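Local coordinates for protein DnaJ homolog subfamily C member 10 (Mus musculus, PDB 3APQ) that reduces disulfide bonds in the endoplasmic reticulum, helping proteins fold correctly and misfolded ones to be degraded, and pairs a J domain with thioredoxin domains, at residues I48-E53 and D74-Q79; L116-F121 and P134-F139. All coordinates share one frame; numbering follows the deposited sequence.

Contact 1. Residues I48-E53 and D74-Q79; sequences INRAYE and DNQGGQ
The side-chain amide of N49 and the extended chain of R50 meet the loop 74-79 at neighbouring points, one by a hydrogen bond, the other by lying against the backbone. With CG anti to the backbone N (chi1 -163°), N49 sends ND2 to G77 O at 3.3 Å, an almost straight bond (159°) in which the acceptor lies close to the amide plane while the nitrogen sits above the carbonyl plane of G77. R50 stays extended from CG to NE, and its aliphatic part runs past the carbonyl of Q76, with CD 3.3 Å from Q76 O. That oxygen lies at the guanidinium edge. The D74 carbonyl is near NE, but its carboxylate is close in charge only, D74 OD1 4.3 Å from R50 NH2 and well out of plane. The firmer partners of the guanidinium are E69, through a salt bridge, and the carbonyl of E73, whose N also holds Q76 OE1. G77 comes close to the R50 backbone, their CA atoms 4.0 Å apart; a CB on G77 would run into R50 CA. Two waters complete the seam, one between R50 O and Q76 NE2, the other between E53 OE1 and Q79 N. An alanine in place of N49 would probably leave G77 O without this amide donor and the loop less firmly fixed to the helix. Helix 41-55 belongs to the J domain; I48 packs on helices 4-8 and 16-30, Y52 stacks on F23 of helix 16-30, and the loop 74-79 leads from helix 58-67 toward helix 83-88.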
# COMPACT_ATOMS: atom_id res chain seq x y z
N ILE A 48 2.53 -0.07 -19.98
CA ILE A 48 2.27 0.74 -18.77
C ILE A 48 2.43 -0.17 -17.55
O ILE A 48 3.02 0.21 -16.54
CB ILE A 48 0.81 1.36 -18.78
CG1 ILE A 48 0.60 2.43 -19.83
CG2 ILE A 48 0.42 1.92 -17.41
CD1 ILE A 48 1.86 2.98 -20.45
N ASN A 49 1.85 -1.38 -17.62
CA ASN A 49 1.99 -2.33 -16.50
C ASN A 49 3.46 -2.68 -16.18
O ASN A 49 3.83 -2.76 -15.02
CB ASN A 49 1.18 -3.63 -16.71
CG ASN A 49 0.98 -4.39 -15.41
OD1 ASN A 49 0.53 -3.83 -14.39
ND2 ASN A 49 1.39 -5.64 -15.40
N ARG A 50 4.28 -2.88 -17.22
CA ARG A 50 5.69 -3.23 -17.05
C ARG A 50 6.43 -2.10 -16.35
O ARG A 50 7.23 -2.36 -15.41
CB ARG A 50 6.30 -3.54 -18.44
CG ARG A 50 7.74 -3.76 -18.51
CD ARG A 50 8.04 -4.15 -20.01
NE ARG A 50 9.46 -4.40 -20.22
CZ ARG A 50 10.36 -3.47 -20.47
NH1 ARG A 50 9.98 -2.20 -20.56
NH2 ARG A 50 11.65 -3.79 -20.62
N ALA A 51 6.16 -0.87 -16.79
CA ALA A 51 6.64 0.37 -16.10
C ALA A 51 6.27 0.39 -14.62
O ALA A 51 7.14 0.54 -13.74
CB ALA A 51 6.13 1.61 -16.80
N TYR A 52 4.97 0.29 -14.35
CA TYR A 52 4.48 0.26 -12.97
C TYR A 52 5.16 -0.85 -12.15
O TYR A 52 5.55 -0.63 -11.00
CB TYR A 52 2.92 0.16 -12.88
CG TYR A 52 2.51 -0.04 -11.46
CD1 TYR A 52 2.71 1.00 -10.50
CD2 TYR A 52 1.97 -1.27 -11.02
CE1 TYR A 52 2.39 0.80 -9.12
CE2 TYR A 52 1.62 -1.47 -9.66
CZ TYR A 52 1.84 -0.43 -8.73
OH TYR A 52 1.55 -0.65 -7.41
N GLU A 53 5.30 -2.05 -12.70
CA GLU A 53 5.89 -3.12 -11.88
C GLU A 53 7.36 -2.89 -11.52
O GLU A 53 7.88 -3.40 -10.52
CB GLU A 53 5.65 -4.51 -12.47
CG GLU A 53 4.14 -4.77 -12.61
CD GLU A 53 3.74 -6.21 -12.63
OE1 GLU A 53 4.45 -7.04 -13.26
OE2 GLU A 53 2.70 -6.52 -11.99
N ASP A 74 11.92 -7.51 -22.72
CA ASP A 74 10.89 -6.76 -23.45
C ASP A 74 9.47 -7.26 -23.13
O ASP A 74 8.53 -6.47 -23.11
CB ASP A 74 11.14 -6.80 -24.96
CG ASP A 74 12.28 -5.85 -25.38
OD1 ASP A 74 12.75 -5.05 -24.54
OD2 ASP A 74 12.72 -5.91 -26.55
N ASN A 75 9.31 -8.55 -22.86
CA ASN A 75 7.96 -9.08 -22.59
C ASN A 75 7.60 -9.34 -21.12
O ASN A 75 6.55 -9.95 -20.88
CB ASN A 75 7.71 -10.38 -23.39
CG ASN A 75 8.64 -11.50 -22.97
OD1 ASN A 75 9.71 -11.24 -22.40
ND2 ASN A 75 8.24 -12.74 -23.22
N GLN A 76 8.43 -8.93 -20.16
CA GLN A 76 8.08 -9.07 -18.74
C GLN A 76 7.01 -8.01 -18.36
O GLN A 76 6.71 -7.10 -19.16
CB GLN A 76 9.33 -8.93 -17.85
CG GLN A 76 9.74 -7.49 -17.65
CD GLN A 76 10.92 -7.32 -16.71
OE1 GLN A 76 11.98 -7.96 -16.89
NE2 GLN A 76 10.76 -6.46 -15.71
N GLY A 77 6.40 -8.14 -17.18
CA GLY A 77 5.29 -7.25 -16.78
C GLY A 77 4.03 -7.51 -17.61
O GLY A 77 3.27 -6.59 -17.93
N GLY A 78 3.79 -8.78 -17.93
CA GLY A 78 2.66 -9.13 -18.79
C GLY A 78 1.40 -9.58 -18.08
O GLY A 78 0.39 -9.87 -18.74
N GLN A 79 1.44 -9.67 -16.75
CA GLN A 79 0.31 -10.25 -16.03
C GLN A 79 -0.42 -9.14 -15.32
O GLN A 79 0.08 -8.62 -14.33
CB GLN A 79 0.81 -11.26 -15.02
CG GLN A 79 1.32 -12.54 -15.64
CD GLN A 79 1.80 -13.50 -14.57
OE1 GLN A 79 0.99 -14.01 -13.78
NE2 GLN A 79 3.13 -13.74 -14.52
O HOH W 1 8.13 -5.41 -15.23
O HOH W 2 3.26 -8.98 -14.99

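Contact 2. Residues L116-F121 and P134-F139; sequences LWFVNF and PTWREF
F118 and W136 each hold CG anti to the backbone N (chi1 -172° and -168°), which sends the phenyl ring from the strand and the indole from the helix into the space between them. The edge of the indole meets the face of the phenyl: W136 CH2 stands over the centre of the F118 ring, 3.8 Å from CD1 of F118, and the planes are turned 73° apart in an edge-to-face pair. F139, one helical turn after W136, reaches F118 from another direction. Its CZ lies 3.5 Å from F118 CD1, near the plane of the F118 ring, so face and rim of that phenyl are each met by a different aromatic residue. The indole in turn is sandwiched. N120 CB lies over one face, offset toward the rim, 3.8 Å from the centroid of the five-membered ring in a CH-pi contact; the N120 amide, turned steeply against the indole, brings ND2 to 3.9 Å from W136 CG. F139 CD2 lies over the opposite face. At the indole edge, W136 CZ2 approaches the carbonyl F118 O to 3.5 Å.

Strand 117-122 and helix 127-142 are the first two elements of a beta-alpha-beta unit completed by strand 148-153, and the short segments run nearly antiparallel, their axes 11.2 Å apart. The redox-active disulfide C126-C129 sits at the start of that helix, as in thioredoxins, and the contact seats a later part of it on the central sheet. Beyond the two segments, F196 also meets F118, and Y93 meets W136.

W136 NE1 is served from outside the pair, by a weak hydrogen bond to G150 O. Built from buried rings and CH groups, the interface probably depends on the fit of its aromatic cluster rather than on polar bonds.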
# COMPACT_ATOMS: atom_id res chain seq x y z
N LEU A 116 4.23 5.83 18.30
CA LEU A 116 3.24 4.76 18.43
C LEU A 116 2.52 4.57 17.06
O LEU A 116 1.95 5.54 16.55
CB LEU A 116 2.24 5.10 19.52
CG LEU A 116 1.04 4.15 19.68
CD1 LEU A 116 1.58 2.79 20.11
CD2 LEU A 116 0.02 4.61 20.68
N TRP A 117 2.59 3.39 16.48
CA TRP A 117 1.96 3.12 15.17
C TRP A 117 0.94 2.00 15.29
O TRP A 117 1.24 0.93 15.87
CB TRP A 117 3.02 2.66 14.18
CG TRP A 117 3.77 3.77 13.54
CD1 TRP A 117 4.93 4.39 13.99
CD2 TRP A 117 3.44 4.40 12.28
NE1 TRP A 117 5.33 5.35 13.06
CE2 TRP A 117 4.44 5.39 12.03
CE3 TRP A 117 2.40 4.24 11.36
CZ2 TRP A 117 4.43 6.21 10.87
CZ3 TRP A 117 2.39 5.05 10.21
CH2 TRP A 117 3.40 6.04 10.00
N PHE A 118 -0.22 2.17 14.68
CA PHE A 118 -1.21 1.12 14.64
C PHE A 118 -1.42 0.83 13.16
O PHE A 118 -1.83 1.75 12.40
CB PHE A 118 -2.47 1.68 15.28
CG PHE A 118 -3.58 0.67 15.52
CD1 PHE A 118 -4.83 1.14 15.89
CD2 PHE A 118 -3.37 -0.74 15.49
CE1 PHE A 118 -5.88 0.24 16.18
CE2 PHE A 118 -4.40 -1.63 15.75
CZ PHE A 118 -5.67 -1.14 16.10
N VAL A 119 -1.06 -0.38 12.76
CA VAL A 119 -0.95 -0.76 11.36
C VAL A 119 -1.91 -1.90 10.98
O VAL A 119 -2.03 -2.92 11.68
CB VAL A 119 0.51 -1.19 11.05
CG1 VAL A 119 0.65 -1.65 9.54
CG2 VAL A 119 1.45 -0.03 11.38
N ASN A 120 -2.61 -1.69 9.86
CA ASN A 120 -3.53 -2.64 9.28
C ASN A 120 -2.78 -3.35 8.16
O ASN A 120 -2.45 -2.71 7.13
CB ASN A 120 -4.72 -1.88 8.69
CG ASN A 120 -5.67 -2.76 7.90
OD1 ASN A 120 -5.48 -3.98 7.82
ND2 ASN A 120 -6.72 -2.16 7.37
N PHE A 121 -2.49 -4.64 8.39
CA PHE A 121 -1.87 -5.52 7.39
C PHE A 121 -3.00 -6.18 6.61
O PHE A 121 -3.80 -6.95 7.17
CB PHE A 121 -1.00 -6.62 8.03
CG PHE A 121 0.25 -6.10 8.69
CD1 PHE A 121 1.45 -6.13 8.01
CD2 PHE A 121 0.21 -5.65 10.00
CE1 PHE A 121 2.61 -5.65 8.63
CE2 PHE A 121 1.37 -5.14 10.62
CZ PHE A 121 2.56 -5.16 9.93
N PRO A 134 -13.73 0.95 5.33
CA PRO A 134 -14.35 2.23 5.65
C PRO A 134 -14.20 2.60 7.12
O PRO A 134 -14.07 3.78 7.41
CB PRO A 134 -15.84 2.00 5.31
CG PRO A 134 -15.77 1.02 4.20
CD PRO A 134 -14.70 0.05 4.66
N THR A 135 -14.26 1.62 8.01
CA THR A 135 -14.08 1.86 9.45
C THR A 135 -12.66 2.26 9.77
O THR A 135 -12.46 3.18 10.56
CB THR A 135 -14.39 0.60 10.24
OG1 THR A 135 -15.71 0.16 9.92
CG2 THR A 135 -14.30 0.82 11.78
N TRP A 136 -11.65 1.61 9.14
CA TRP A 136 -10.28 2.01 9.37
C TRP A 136 -10.13 3.51 8.99
O TRP A 136 -9.44 4.26 9.66
CB TRP A 136 -9.36 1.13 8.53
CG TRP A 136 -7.90 1.24 8.87
CD1 TRP A 136 -6.90 1.76 8.09
CD2 TRP A 136 -7.28 0.88 10.12
NE1 TRP A 136 -5.69 1.69 8.76
CE2 TRP A 136 -5.90 1.17 10.01
CE3 TRP A 136 -7.77 0.31 11.31
CZ2 TRP A 136 -4.98 0.92 11.06
CZ3 TRP A 136 -6.87 0.08 12.38
CH2 TRP A 136 -5.50 0.37 12.23
N ARG A 137 -10.72 3.92 7.87
CA ARG A 137 -10.65 5.32 7.44
C ARG A 137 -11.34 6.27 8.45
O ARG A 137 -10.80 7.33 8.76
CB ARG A 137 -11.37 5.51 6.10
CG ARG A 137 -10.70 4.81 4.92
CD ARG A 137 -11.59 4.95 3.69
NE ARG A 137 -10.91 4.27 2.60
CZ ARG A 137 -11.40 3.21 1.96
NH1 ARG A 137 -12.66 2.79 2.21
NH2 ARG A 137 -10.64 2.61 1.03
N GLU A 138 -12.52 5.88 8.95
CA GLU A 138 -13.27 6.71 9.90
C GLU A 138 -12.49 6.81 11.23
O GLU A 138 -12.38 7.89 11.85
CB GLU A 138 -14.70 6.15 10.14
CG GLU A 138 -15.49 6.96 11.21
CD GLU A 138 -16.89 6.37 11.56
OE1 GLU A 138 -17.05 5.11 11.53
OE2 GLU A 138 -17.79 7.17 11.91
N PHE A 139 -11.93 5.67 11.64
CA PHE A 139 -11.12 5.63 12.86
C PHE A 139 -9.89 6.55 12.72
O PHE A 139 -9.55 7.33 13.64
CB PHE A 139 -10.71 4.16 13.10
CG PHE A 139 -9.49 3.99 13.94
CD1 PHE A 139 -9.51 4.29 15.28
CD2 PHE A 139 -8.32 3.51 13.38
CE1 PHE A 139 -8.37 4.12 16.06
CE2 PHE A 139 -7.18 3.37 14.14
CZ PHE A 139 -7.21 3.68 15.50

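How the contacts relate
From the N terminus, the chain passes through helices 4-8 and 16-30 of the J domain before helix 41-55 supplies the first half of contact 1. Helix 58-67 follows, and the loop after it returns to close contact 1 across 20 intervening residues. Only after helix 83-88 and the first elements of the thioredoxin domain does contact 2 open on strand 117-122, closing 12 residues later on helix 127-142. The two loops therefore stand in series, neither nesting nor crossing. Their centres are about 31 Å apart, on opposite sides of the chain's centre: one ties the loop after helix 58-67 back to helix 41-55 of the J domain, the other joins helix to sheet within the thioredoxin fold.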